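Local coordinates for protein putative angiotensinogen (Lampetra fluviatilis, PDB 5INW) that binds heparin, which promotes its inhibition of thrombin, as a serpin, through a template mechanism, at the interface of chains A and B. Numbering follows the deposited sequence. Chains: chain A, Putative angiotensinogen; chain B, C-terminal peptide of Putative angiotensinogen.

The interface of chains A and B. Residues chain A 266-268, 316, 319; chain B 10-11.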
loop_
_atom_site.group_PDB
_atom_site.type_symbol
_atom_site.label_atom_id
_atom_site.label_comp_id
_atom_site.label_asym_id
_atom_site.label_seq_id
_atom_site.Cartn_x
_atom_site.Cartn_y
_atom_site.Cartn_z
ATOM N N PHE A 266 -20.378 6.971 -15.346
ATOM C CA PHE A 266 -19.011 7.305 -14.981
ATOM C C PHE A 266 -18.244 7.376 -16.284
ATOM O O PHE A 266 -18.227 6.410 -17.054
ATOM C CB PHE A 266 -18.427 6.240 -14.060
ATOM C CG PHE A 266 -17.018 6.533 -13.560
ATOM C CD1 PHE A 266 -16.814 7.220 -12.369
ATOM C CD2 PHE A 266 -15.895 6.063 -14.258
ATOM C CE1 PHE A 266 -15.526 7.459 -11.902
ATOM C CE2 PHE A 266 -14.615 6.316 -13.811
ATOM C CZ PHE A 266 -14.430 7.010 -12.631
ATOM N N TRP A 267 -17.595 8.515 -16.516
ATOM C CA TRP A 267 -16.818 8.752 -17.724
ATOM C C TRP A 267 -15.321 8.412 -17.505
ATOM O O TRP A 267 -14.568 9.222 -16.978
ATOM C CB TRP A 267 -17.027 10.198 -18.193
ATOM C CG TRP A 267 -18.428 10.405 -18.693
ATOM C CD1 TRP A 267 -19.483 10.979 -18.015
ATOM C CD2 TRP A 267 -18.957 9.980 -19.955
ATOM N NE1 TRP A 267 -20.620 10.954 -18.784
ATOM C CE2 TRP A 267 -20.331 10.355 -19.983
ATOM C CE3 TRP A 267 -18.406 9.335 -21.078
ATOM C CZ2 TRP A 267 -21.169 10.107 -21.105
ATOM C CZ3 TRP A 267 -19.237 9.098 -22.199
ATOM C CH2 TRP A 267 -20.604 9.480 -22.197
ATOM N N VAL A 268 -14.923 7.221 -17.969
ATOM C CA VAL A 268 -13.508 6.792 -18.064
ATOM C C VAL A 268 -12.660 7.738 -18.920
ATOM O O VAL A 268 -11.431 7.763 -18.786
ATOM C CB VAL A 268 -13.361 5.350 -18.679
ATOM C CG1 VAL A 268 -11.891 4.880 -18.732
ATOM C CG2 VAL A 268 -14.203 4.317 -17.916
ATOM N N THR A 316 -10.197 14.491 -17.969
ATOM C CA THR A 316 -9.438 13.254 -17.711
ATOM C C THR A 316 -8.121 13.156 -18.500
ATOM O O THR A 316 -7.332 12.214 -18.280
ATOM C CB THR A 316 -10.317 12.003 -17.920
ATOM O OG1 THR A 316 -10.969 12.066 -19.190
ATOM C CG2 THR A 316 -11.387 11.957 -16.885
ATOM N N LEU A 319 -5.015 14.125 -16.130
ATOM C CA LEU A 319 -4.606 13.096 -15.191
ATOM C C LEU A 319 -3.096 12.789 -15.130
ATOM O O LEU A 319 -2.613 12.431 -14.071
ATOM C CB LEU A 319 -5.415 11.803 -15.437
ATOM C CG LEU A 319 -5.341 10.647 -14.411
ATOM C CD1 LEU A 319 -5.817 11.090 -13.044
ATOM C CD2 LEU A 319 -6.200 9.502 -14.922
ATOM N N ARG B 10 -15.412 10.802 -13.030
ATOM C CA ARG B 10 -14.252 10.663 -13.934
ATOM C C ARG B 10 -13.125 9.931 -13.180
ATOM O O ARG B 10 -13.238 9.749 -11.970
ATOM C CB ARG B 10 -13.711 12.043 -14.328
ATOM C CG ARG B 10 -14.694 13.203 -14.290
ATOM C CD ARG B 10 -14.061 14.469 -14.823
ATOM N NE ARG B 10 -14.942 15.208 -15.715
ATOM C CZ ARG B 10 -16.040 15.854 -15.341
ATOM N NH1 ARG B 10 -16.480 15.832 -14.075
ATOM N NH2 ARG B 10 -16.730 16.522 -16.265
ATOM N N PRO B 11 -12.036 9.540 -13.864
ATOM C CA PRO B 11 -10.936 8.952 -13.145
ATOM C C PRO B 11 -10.404 9.881 -12.092
ATOM O O PRO B 11 -10.352 11.092 -12.321
ATOM C CB PRO B 11 -9.902 8.743 -14.218
ATOM C CG PRO B 11 -10.672 8.556 -15.462
ATOM C CD PRO B 11 -12.066 9.045 -15.240
#
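A:Phe266 lies under the backbone of B:Arg10, with its ring face turned to the peptide. The amide N and CA of B:Arg10 sit above the ring near its CE1-CZ rim, and the carbonyl group reaches past that rim. CE1 is 3.5 Å from the B:Arg10 backbone N, and CZ is 3.9 Å from its CA. The ring is carried there by a CG that stands anti to the backbone N (chi1 -177°). A:Phe266 CE2 also comes within 4.0 Å of B:Pro11 CD, which lies above the ring plane beyond its rim, so that the ring meets the pyrrolidine at a slant. An alanine in place of A:Phe266 would probably deprive the B:Arg10 backbone of its flat support and leave a gap below the turn into B:Pro11.

A second apolar contact comes from A:Thr316, whose methyl CG2 points into the notch between the two peptide residues. It lies 3.4 Å from B:Pro11 CD and 3.5 Å from B:Arg10 CB, and the threonine side chain crosses both at about a right angle. With chi1 at 51° the hydroxyl OG1 is swung away and the methyl faces chain B. Farther along the proline ring, A:Leu319 CD2 touches B:Pro11 CB at 3.8 Å. Of the B:Arg10 side chain it is CB that meets A:Thr316 here; its guanidinium group extends away from the residues described.

The backbone of chain A borders the proline as well: the carbonyl A:Val268 O is 3.5 Å from B:Pro11 CG.

B:Arg10 and B:Pro11 are the last residues of the loop joining strand 5-7 to strand 12-18 of the C-terminal peptide. They are held between the end of strand 261-267 with the residue that follows it, and the loop and first turn of helix 319-325. In this loop-cleaved serpin the peptide is a separate chain, and packing of this kind probably helps keep it built into the body of the molecule.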